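Local coordinates for protein AF1502 (Archaeoglobus fulgidus, PDB 5A1Q) that is of unknown function but represents the STAC domain, a small all-helical module associated with transmembrane solute transport and two-component signal transduction, at residues Lys15-Pro20 / Glu61-Arg66. Sequence-based numbering, arbitrary orientation.
Sequences KKEIGP and EIVEER
E17 meets I62, V63 and R66, and shows how one acidic side chain can serve both the apolar and the charged part of a helix-helix interface. Its CB is directed at helix 57-70, CG lies anti to the carbonyl carbon (chi1 -67°), and E17 CG comes 4.0 Å from V63 CG2 as the two side chains pass in opposite directions. The chain then bends at chi2 (-61°), which brings E17 CD to 3.6 Å from I62 CG2; these two side chains cross at about a right angle. Of the two carboxylate oxygens, OE1 lies near the methyls of the same isoleucine, with E17 OE1 3.8 Å from I62 CD1. OE2 performs the electrostatic task: it meets the tip of R66 in a salt bridge to R66 NH1, modelled at an unusually short 2.5 Å from E17 OE2, so its exact length is doubtful. Carboxylate and guanidinium planes are 76° apart, and OE2 alone pairs with the arginine, so this is not a two-pronged, coplanar pairing. I62 CG2 also sits 3.4 Å above one guanidinium face, offset toward its rim, which gives the arginine an apolar neighbour. An alanine in place of E17 would probably leave R66 without this counter-charge and open a gap beside the methyls of I62 and V63. Beyond the pair, buried V63 also touches L14 and E13 of helix 7-18, and R66 touches E13; E17 itself touches Y59. Such a surface salt bridge beside an aliphatic patch is characteristic of packed amphipathic helices, here joining the first and last helices of a compact four-helix domain.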
loop_
_atom_site.group_PDB
_atom_site.type_symbol
_atom_site.label_atom_id
_atom_site.label_comp_id
_atom_site.label_asym_id
_atom_site.label_seq_id
_atom_site.Cartn_x
_atom_site.Cartn_y
_atom_site.Cartn_z
ATOM N N LYS A 15 -11.117 -0.189 12.794
ATOM C CA LYS A 15 -11.101 0.709 13.933
ATOM C C LYS A 15 -11.263 -0.056 15.227
ATOM O O LYS A 15 -10.662 0.355 16.227
ATOM C CB LYS A 15 -12.202 1.727 13.855
ATOM C CG LYS A 15 -11.973 2.813 12.860
ATOM C CD LYS A 15 -13.205 3.708 12.864
ATOM C CE LYS A 15 -12.844 5.093 12.449
ATOM N NZ LYS A 15 -14.115 5.868 12.333
ATOM N N LYS A 16 -12.032 -1.163 15.200
ATOM C CA LYS A 16 -12.157 -2.014 16.387
ATOM C C LYS A 16 -10.776 -2.468 16.888
ATOM O O LYS A 16 -10.566 -2.587 18.112
ATOM C CB LYS A 16 -13.055 -3.220 16.077
ATOM C CG LYS A 16 -13.727 -3.882 17.262
ATOM C CD LYS A 16 -15.162 -4.250 16.923
ATOM C CE LYS A 16 -16.070 -3.022 16.951
ATOM N NZ LYS A 16 -17.363 -3.244 16.247
ATOM N N GLU A 17 -9.868 -2.798 15.974
ATOM C CA GLU A 17 -8.524 -3.285 16.328
ATOM C C GLU A 17 -7.455 -2.174 16.544
ATOM O O GLU A 17 -6.659 -2.237 17.498
ATOM C CB GLU A 17 -8.046 -4.274 15.248
ATOM C CG GLU A 17 -8.836 -5.568 15.192
ATOM C CD GLU A 17 -8.743 -6.319 16.496
ATOM O OE1 GLU A 17 -7.623 -6.443 17.022
ATOM O OE2 GLU A 17 -9.792 -6.717 17.017
ATOM N N ILE A 18 -7.490 -1.139 15.710
ATOM C CA ILE A 18 -6.394 -0.178 15.477
ATOM C C ILE A 18 -6.735 1.249 16.018
ATOM O O ILE A 18 -5.844 2.112 16.186
ATOM C CB ILE A 18 -6.045 -0.147 13.957
ATOM C CG1 ILE A 18 -5.297 -1.471 13.531
ATOM C CG2 ILE A 18 -5.234 1.044 13.543
ATOM C CD1 ILE A 18 -5.452 -1.770 12.030
ATOM N N GLY A 19 -8.001 1.544 16.252
ATOM C CA GLY A 19 -8.440 2.876 16.675
ATOM C C GLY A 19 -8.703 3.801 15.526
ATOM O O GLY A 19 -8.609 3.424 14.332
ATOM N N PRO A 20 -8.994 5.078 15.851
ATOM C CA PRO A 20 -9.392 6.053 14.827
ATOM C C PRO A 20 -8.442 6.215 13.620
ATOM O O PRO A 20 -8.867 6.521 12.496
ATOM C CB PRO A 20 -9.538 7.350 15.661
ATOM C CG PRO A 20 -9.827 6.924 17.007
ATOM C CD PRO A 20 -9.174 5.596 17.211
ATOM N N GLU A 61 -4.530 -9.156 10.534
ATOM C CA GLU A 61 -4.723 -10.592 10.484
ATOM C C GLU A 61 -6.030 -10.895 11.241
ATOM O O GLU A 61 -6.861 -11.700 10.798
ATOM C CB GLU A 61 -3.481 -11.339 11.100
ATOM C CG GLU A 61 -2.241 -11.328 10.169
ATOM C CD GLU A 61 -0.875 -11.834 10.681
ATOM O OE1 GLU A 61 -0.571 -11.858 11.905
ATOM O OE2 GLU A 61 -0.048 -12.181 9.792
ATOM N N ILE A 62 -6.212 -10.257 12.402
ATOM C CA ILE A 62 -7.445 -10.467 13.201
ATOM C C ILE A 62 -8.708 -10.030 12.375
ATOM O O ILE A 62 -9.691 -10.774 12.320
ATOM C CB ILE A 62 -7.353 -9.761 14.576
ATOM C CG1 ILE A 62 -6.319 -10.505 15.417
ATOM C CG2 ILE A 62 -8.771 -9.725 15.202
ATOM C CD1 ILE A 62 -5.948 -9.807 16.694
ATOM N N VAL A 63 -8.630 -8.863 11.720
ATOM C CA VAL A 63 -9.770 -8.449 10.852
ATOM C C VAL A 63 -10.005 -9.440 9.755
ATOM O O VAL A 63 -11.134 -9.859 9.542
ATOM C CB VAL A 63 -9.485 -7.074 10.226
ATOM C CG1 VAL A 63 -10.578 -6.679 9.219
ATOM C CG2 VAL A 63 -9.417 -6.007 11.287
ATOM N N GLU A 64 -8.936 -9.873 9.085
ATOM C CA GLU A 64 -9.113 -10.908 8.034
ATOM C C GLU A 64 -9.800 -12.152 8.551
ATOM O O GLU A 64 -10.724 -12.706 7.950
ATOM C CB GLU A 64 -7.780 -11.311 7.440
ATOM C CG GLU A 64 -7.141 -10.199 6.632
ATOM C CD GLU A 64 -6.322 -10.699 5.458
ATOM O OE1 GLU A 64 -6.695 -11.722 4.851
ATOM O OE2 GLU A 64 -5.317 -10.038 5.121
ATOM N N GLU A 65 -9.346 -12.623 9.713
ATOM C CA GLU A 65 -9.898 -13.785 10.315
ATOM C C GLU A 65 -11.398 -13.663 10.637
ATOM O O GLU A 65 -12.162 -14.578 10.366
ATOM C CB GLU A 65 -9.092 -14.124 11.606
ATOM C CG GLU A 65 -7.809 -14.899 11.292
ATOM C CD GLU A 65 -6.798 -14.902 12.451
ATOM O OE1 GLU A 65 -7.136 -14.356 13.525
ATOM O OE2 GLU A 65 -5.654 -15.395 12.250
ATOM N N ARG A 66 -11.771 -12.491 11.146
ATOM C CA ARG A 66 -13.172 -12.200 11.501
ATOM C C ARG A 66 -14.045 -12.134 10.261
ATOM O O ARG A 66 -15.207 -12.585 10.294
ATOM C CB ARG A 66 -13.275 -10.852 12.231
ATOM C CG ARG A 66 -12.971 -11.011 13.722
ATOM C CD ARG A 66 -12.654 -9.703 14.425
ATOM N NE ARG A 66 -12.191 -9.941 15.813
ATOM C CZ ARG A 66 -11.912 -8.978 16.699
ATOM N NH1 ARG A 66 -12.047 -7.685 16.361
ATOM N NH2 ARG A 66 -11.493 -9.299 17.933
#